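Local coordinates for protein malonyl CoA-ACP transacylase (Xanthomonas oryzae pv. oryzae, PDB 3K89) that probably transfers the malonyl group of malonyl-CoA to holo-acyl carrier protein, releasing CoA, to supply building blocks for fatty acid synthesis, at residues A[8-13]-A[88-93]; A[230-235]-A[247-252]. All coordinates share one frame; numbering follows the deposited sequence.

Interaction 1 (A[8-13]-A[88-93])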
loop_
_atom_site.group_PDB
_atom_site.type_symbol
_atom_site.label_atom_id
_atom_site.label_comp_id
_atom_site.label_asym_id
_atom_site.label_seq_id
_atom_site.Cartn_x
_atom_site.Cartn_y
_atom_site.Cartn_z
ATOM N N PHE A 8 -11.058 5.350 -5.069
ATOM C CA PHE A 8 -9.728 5.083 -5.628
ATOM C C PHE A 8 -8.916 4.401 -4.536
ATOM O O PHE A 8 -9.022 4.778 -3.359
ATOM C CB PHE A 8 -9.025 6.379 -6.025
ATOM C CG PHE A 8 -9.236 6.780 -7.458
ATOM C CD1 PHE A 8 -10.500 6.681 -8.045
ATOM C CD2 PHE A 8 -8.182 7.301 -8.202
ATOM C CE1 PHE A 8 -10.684 7.072 -9.374
ATOM C CE2 PHE A 8 -8.356 7.697 -9.525
ATOM C CZ PHE A 8 -9.613 7.579 -10.112
ATOM N N VAL A 9 -8.130 3.400 -4.940
ATOM C CA VAL A 9 -7.191 2.710 -4.017
ATOM C C VAL A 9 -5.786 2.808 -4.592
ATOM O O VAL A 9 -5.615 2.802 -5.810
ATOM C CB VAL A 9 -7.571 1.229 -3.716
ATOM C CG1 VAL A 9 -8.919 1.144 -2.966
ATOM C CG2 VAL A 9 -7.593 0.364 -4.974
ATOM N N PHE A 10 -4.781 2.877 -3.708
ATOM C CA PHE A 10 -3.406 3.093 -4.154
ATOM C C PHE A 10 -2.528 1.942 -3.706
ATOM O O PHE A 10 -2.601 1.522 -2.553
ATOM C CB PHE A 10 -2.883 4.419 -3.591
ATOM C CG PHE A 10 -3.717 5.606 -4.009
ATOM C CD1 PHE A 10 -4.859 5.970 -3.277
ATOM C CD2 PHE A 10 -3.387 6.320 -5.165
ATOM C CE1 PHE A 10 -5.657 7.073 -3.707
ATOM C CE2 PHE A 10 -4.152 7.424 -5.585
ATOM C CZ PHE A 10 -5.299 7.790 -4.861
ATOM N N PRO A 11 -1.720 1.403 -4.634
ATOM C CA PRO A 11 -0.913 0.221 -4.325
ATOM C C PRO A 11 0.336 0.497 -3.498
ATOM O O PRO A 11 0.796 1.630 -3.394
ATOM C CB PRO A 11 -0.499 -0.284 -5.708
ATOM C CG PRO A 11 -0.395 0.963 -6.510
ATOM C CD PRO A 11 -1.565 1.823 -6.039
ATOM N N GLY A 12 0.882 -0.577 -2.936
ATOM C CA GLY A 12 2.066 -0.457 -2.096
ATOM C C GLY A 12 3.116 -1.466 -2.518
ATOM O O GLY A 12 3.077 -1.998 -3.635
ATOM N N GLN A 13 4.064 -1.689 -1.610
ATOM C CA GLN A 13 5.185 -2.597 -1.838
ATOM C C GLN A 13 4.747 -3.903 -2.495
ATOM O O GLN A 13 3.847 -4.592 -1.996
ATOM C CB GLN A 13 5.876 -2.894 -0.498
ATOM C CG GLN A 13 7.244 -3.637 -0.642
ATOM C CD GLN A 13 8.366 -2.670 -1.021
ATOM O OE1 GLN A 13 8.422 -1.551 -0.520
ATOM N NE2 GLN A 13 9.277 -3.119 -1.884
ATOM N N ALA A 88 -15.481 9.386 -4.060
ATOM C CA ALA A 88 -16.057 9.842 -2.810
ATOM C C ALA A 88 -15.214 9.399 -1.618
ATOM O O ALA A 88 -15.291 10.006 -0.542
ATOM C CB ALA A 88 -17.476 9.335 -2.657
ATOM N N LEU A 89 -14.427 8.333 -1.811
ATOM C CA LEU A 89 -13.553 7.808 -0.754
ATOM C C LEU A 89 -12.247 7.296 -1.349
ATOM O O LEU A 89 -12.215 6.912 -2.513
ATOM C CB LEU A 89 -14.243 6.661 -0.031
ATOM C CG LEU A 89 -15.501 6.973 0.791
ATOM C CD1 LEU A 89 -16.236 5.700 1.173
ATOM C CD2 LEU A 89 -15.168 7.804 2.037
ATOM N N LEU A 90 -11.197 7.293 -0.527
ATOM C CA LEU A 90 -9.873 6.768 -0.894
ATOM C C LEU A 90 -9.401 5.746 0.143
ATOM O O LEU A 90 -9.837 5.761 1.298
ATOM C CB LEU A 90 -8.843 7.899 -0.924
ATOM C CG LEU A 90 -9.183 9.170 -1.700
ATOM C CD1 LEU A 90 -8.068 10.193 -1.497
ATOM C CD2 LEU A 90 -9.336 8.886 -3.179
ATOM N N ALA A 91 -8.501 4.860 -0.279
ATOM C CA ALA A 91 -7.754 3.999 0.647
ATOM C C ALA A 91 -6.473 3.557 -0.062
ATOM O O ALA A 91 -6.336 3.724 -1.264
ATOM C CB ALA A 91 -8.581 2.788 1.076
ATOM N N GLY A 92 -5.528 2.997 0.673
ATOM C CA GLY A 92 -4.349 2.457 0.003
ATOM C C GLY A 92 -3.695 1.441 0.881
ATOM O O GLY A 92 -3.915 1.455 2.091
ATOM N N HIS A 93 -2.884 0.579 0.282
ATOM C CA HIS A 93 -2.343 -0.550 1.001
ATOM C C HIS A 93 -0.964 -0.215 1.538
ATOM O O HIS A 93 -0.027 -0.085 0.761
ATOM C CB HIS A 93 -2.292 -1.762 0.066
ATOM C CG HIS A 93 -2.092 -3.060 0.782
ATOM N ND1 HIS A 93 -0.936 -3.355 1.475
ATOM C CD2 HIS A 93 -2.900 -4.138 0.910
ATOM C CE1 HIS A 93 -1.040 -4.564 2.004
ATOM N NE2 HIS A 93 -2.230 -5.058 1.685
#

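Interaction 2 (A[230-235]-A[247-252])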
loop_
_atom_site.group_PDB
_atom_site.type_symbol
_atom_site.label_atom_id
_atom_site.label_comp_id
_atom_site.label_asym_id
_atom_site.label_seq_id
_atom_site.Cartn_x
_atom_site.Cartn_y
_atom_site.Cartn_z
ATOM N N VAL A 230 -10.150 9.385 3.757
ATOM C CA VAL A 230 -9.288 8.207 3.595
ATOM C C VAL A 230 -9.633 7.135 4.634
ATOM O O VAL A 230 -9.523 7.355 5.855
ATOM C CB VAL A 230 -7.795 8.608 3.678
ATOM C CG1 VAL A 230 -6.896 7.388 3.495
ATOM C CG2 VAL A 230 -7.472 9.653 2.624
ATOM N N VAL A 231 -10.080 5.986 4.138
ATOM C CA VAL A 231 -10.298 4.817 4.994
ATOM C C VAL A 231 -8.935 4.181 5.303
ATOM O O VAL A 231 -8.255 3.722 4.381
ATOM C CB VAL A 231 -11.224 3.801 4.297
ATOM C CG1 VAL A 231 -11.421 2.580 5.178
ATOM C CG2 VAL A 231 -12.559 4.454 3.958
ATOM N N GLN A 232 -8.543 4.180 6.582
ATOM C CA GLN A 232 -7.175 3.806 6.989
ATOM C C GLN A 232 -7.068 2.334 7.381
ATOM O O GLN A 232 -8.026 1.725 7.853
ATOM C CB GLN A 232 -6.698 4.753 8.078
ATOM C CG GLN A 232 -6.431 6.145 7.499
ATOM C CD GLN A 232 -5.719 7.079 8.453
ATOM O OE1 GLN A 232 -4.474 7.040 8.596
ATOM N NE2 GLN A 232 -6.484 7.965 9.075
ATOM N N ASN A 233 -5.896 1.756 7.137
ATOM C CA ASN A 233 -5.661 0.314 7.259
ATOM C C ASN A 233 -5.770 -0.257 8.660
ATOM O O ASN A 233 -6.085 -1.444 8.823
ATOM C CB ASN A 233 -4.224 -0.047 6.808
ATOM C CG ASN A 233 -3.949 0.145 5.287
ATOM O OD1 ASN A 233 -2.785 0.151 4.895
ATOM N ND2 ASN A 233 -4.982 0.235 4.448
ATOM N N VAL A 234 -5.413 0.529 9.676
ATOM C CA VAL A 234 -5.264 -0.073 11.007
ATOM C C VAL A 234 -6.624 -0.579 11.509
ATOM O O VAL A 234 -6.696 -1.596 12.194
ATOM C CB VAL A 234 -4.585 0.885 12.016
ATOM C CG1 VAL A 234 -5.453 2.130 12.321
ATOM C CG2 VAL A 234 -4.233 0.137 13.316
ATOM N N ASP A 235 -7.693 0.129 11.150
ATOM C CA ASP A 235 -9.017 -0.213 11.659
ATOM C C ASP A 235 -10.151 -0.049 10.655
ATOM O O ASP A 235 -11.338 -0.115 11.031
ATOM C CB ASP A 235 -9.293 0.608 12.927
ATOM C CG ASP A 235 -9.296 2.108 12.677
ATOM O OD1 ASP A 235 -9.648 2.857 13.621
ATOM O OD2 ASP A 235 -8.976 2.544 11.550
ATOM N N GLN A 247 -1.903 9.353 14.283
ATOM C CA GLN A 247 -1.869 8.223 15.212
ATOM C C GLN A 247 -2.204 6.910 14.492
ATOM O O GLN A 247 -1.588 5.875 14.753
ATOM C CB GLN A 247 -2.819 8.441 16.404
ATOM C CG GLN A 247 -2.827 7.301 17.458
ATOM C CD GLN A 247 -1.460 6.985 18.058
ATOM O OE1 GLN A 247 -0.553 7.819 18.065
ATOM N NE2 GLN A 247 -1.309 5.764 18.562
ATOM N N ALA A 248 -3.165 6.967 13.568
ATOM C CA ALA A 248 -3.526 5.787 12.799
ATOM C C ALA A 248 -2.404 5.346 11.874
ATOM O O ALA A 248 -2.293 4.148 11.594
ATOM C CB ALA A 248 -4.815 6.020 11.996
ATOM N N LEU A 249 -1.575 6.293 11.404
ATOM C CA LEU A 249 -0.386 5.955 10.620
ATOM C C LEU A 249 0.738 5.357 11.470
ATOM O O LEU A 249 1.459 4.456 11.017
ATOM C CB LEU A 249 0.159 7.176 9.864
ATOM C CG LEU A 249 -0.758 7.691 8.757
ATOM C CD1 LEU A 249 -0.299 9.078 8.336
ATOM C CD2 LEU A 249 -0.775 6.741 7.523
ATOM N N VAL A 250 0.882 5.850 12.696
ATOM C CA VAL A 250 1.860 5.262 13.620
ATOM C C VAL A 250 1.455 3.803 13.913
ATOM O O VAL A 250 2.260 2.869 13.756
ATOM C CB VAL A 250 1.969 6.083 14.919
ATOM C CG1 VAL A 250 2.775 5.295 15.992
ATOM C CG2 VAL A 250 2.647 7.418 14.629
ATOM N N GLU A 251 0.206 3.611 14.333
ATOM C CA GLU A 251 -0.321 2.281 14.615
ATOM C C GLU A 251 -0.283 1.380 13.396
ATOM O O GLU A 251 -0.017 0.183 13.532
ATOM C CB GLU A 251 -1.743 2.373 15.142
ATOM C CG GLU A 251 -1.824 3.048 16.487
ATOM C CD GLU A 251 -3.272 3.311 16.892
ATOM O OE1 GLU A 251 -4.203 2.993 16.118
ATOM O OE2 GLU A 251 -3.476 3.861 17.980
ATOM N N GLN A 252 -0.551 1.942 12.208
ATOM C CA GLN A 252 -0.486 1.173 10.966
ATOM C C GLN A 252 0.808 0.370 10.858
ATOM O O GLN A 252 0.792 -0.764 10.376
ATOM C CB GLN A 252 -0.593 2.104 9.743
ATOM C CG GLN A 252 -0.877 1.358 8.445
ATOM C CD GLN A 252 -0.149 1.935 7.254
ATOM O OE1 GLN A 252 1.071 2.115 7.293
ATOM N NE2 GLN A 252 -0.882 2.209 6.165
HETATM O O HOH W 1 -3.885 3.036 9.417
#

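Interaction 1 (A[8-13]-A[88-93])
L90 reaches over to F8 and F10 on one face of two adjacent parallel strands, its CD2 methyl filling the hollow between them: 3.8 Å from F8 CB and 4.1 Å from F10 CE1. The F10 ring presents its edge, with CD1 3.4 Å from A91 O and CE1 beside the methyl. With CG anti to the carbonyl carbon (chi1 -59°), this ring stands over the face, where T99, A100 and A103 of helix 95-103 pack on it. F8 turns its ring outward to W76 and W79, and of its side chain CB alone meets L90. On the opposite face the contact is looser, V9 CG1 and A91 CB being 4.4 Å apart, and V9 is covered by L283 and I287 of helix 282-290. Between the faces run four backbone hydrogen bonds: F8 N to L89 O, A91 N to F8 O, F10 N to A91 O, and H93 N to F10 O. In the last, H93 N is 3.0 Å from F10 O, nearly in line with the carbonyl (C=O...N 177°). G92 CA lies 3.2 Å from F10 O; a CB here would sit close against that oxygen. G92 opens the GxSxG pattern (G92, S94, G96), consistent with a nucleophile elbow; S94 is the predicted active-site serine. The chemistry is thus apolar on both faces of a regularly bonded backbone, with H93 N, next to the predicted nucleophile, tied directly to the neighbouring strand.

Interaction 2 (A[230-235]-A[247-252])
A248 O is gripped twice: Q252 N bonds to it within the helix at 2.9 Å, and a bridging water donates to it, also at 2.9 Å. The same water accepts from V234 N at 2.9 Å, carrying the contact across to the 230-235 segment. Beside this bridge the V234 methyls pack on the helix. CG2, anti to the backbone N, packs 3.8 Å from E251 CB, while CG1 lies 4.0 Å from A248 CB. From the other part of the segment, the end of Q232 lies over the A248 methyl, CD to CB 3.8 Å. The amides of N233 and Q252 lie almost parallel, their planes 17° apart, with N233 OD1 3.1 Å from Q252 NE2. Their firmer partners lie outside: N233 OD1 accepts from S94 N and Q252 NE2 donates to S94 O, so both amides clasp the predicted nucleophile's backbone, while R119 holds Q252 OE1. Q252 O bonds to ND1 of H203, the predicted active-site histidine, probably orienting it as a backbone carbonyl does in other FabD enzymes. Helix 242-254 thus lies against the 230-235 segment, with L249 and V250 packing on helix 208-219 and L249 also on helix 95-103.

In the fold
Both interactions are largely buried, but interaction 1 lies deeper, in the central parallel sheet, whereas interaction 2 sets a helix on an irregular segment beside that sheet and reaches partly exposed ground at V234 and E251. They meet directly: V231 N lies 2.9 Å from L90 O, a probable hydrogen bond, and N233 ND2 probably donates to G92 O. The 230-235 segment therefore borders strand 86-92 on the side away from strand 6-10. Regular backbone bonding with apolar faces holds interaction 1; a water bridge, amide groups and small apolar patches serve interaction 2. Both adjoin the predicted catalytic pair: interaction 1 leads into S94, and interaction 2 bonds to the backbone of S94 and to H203.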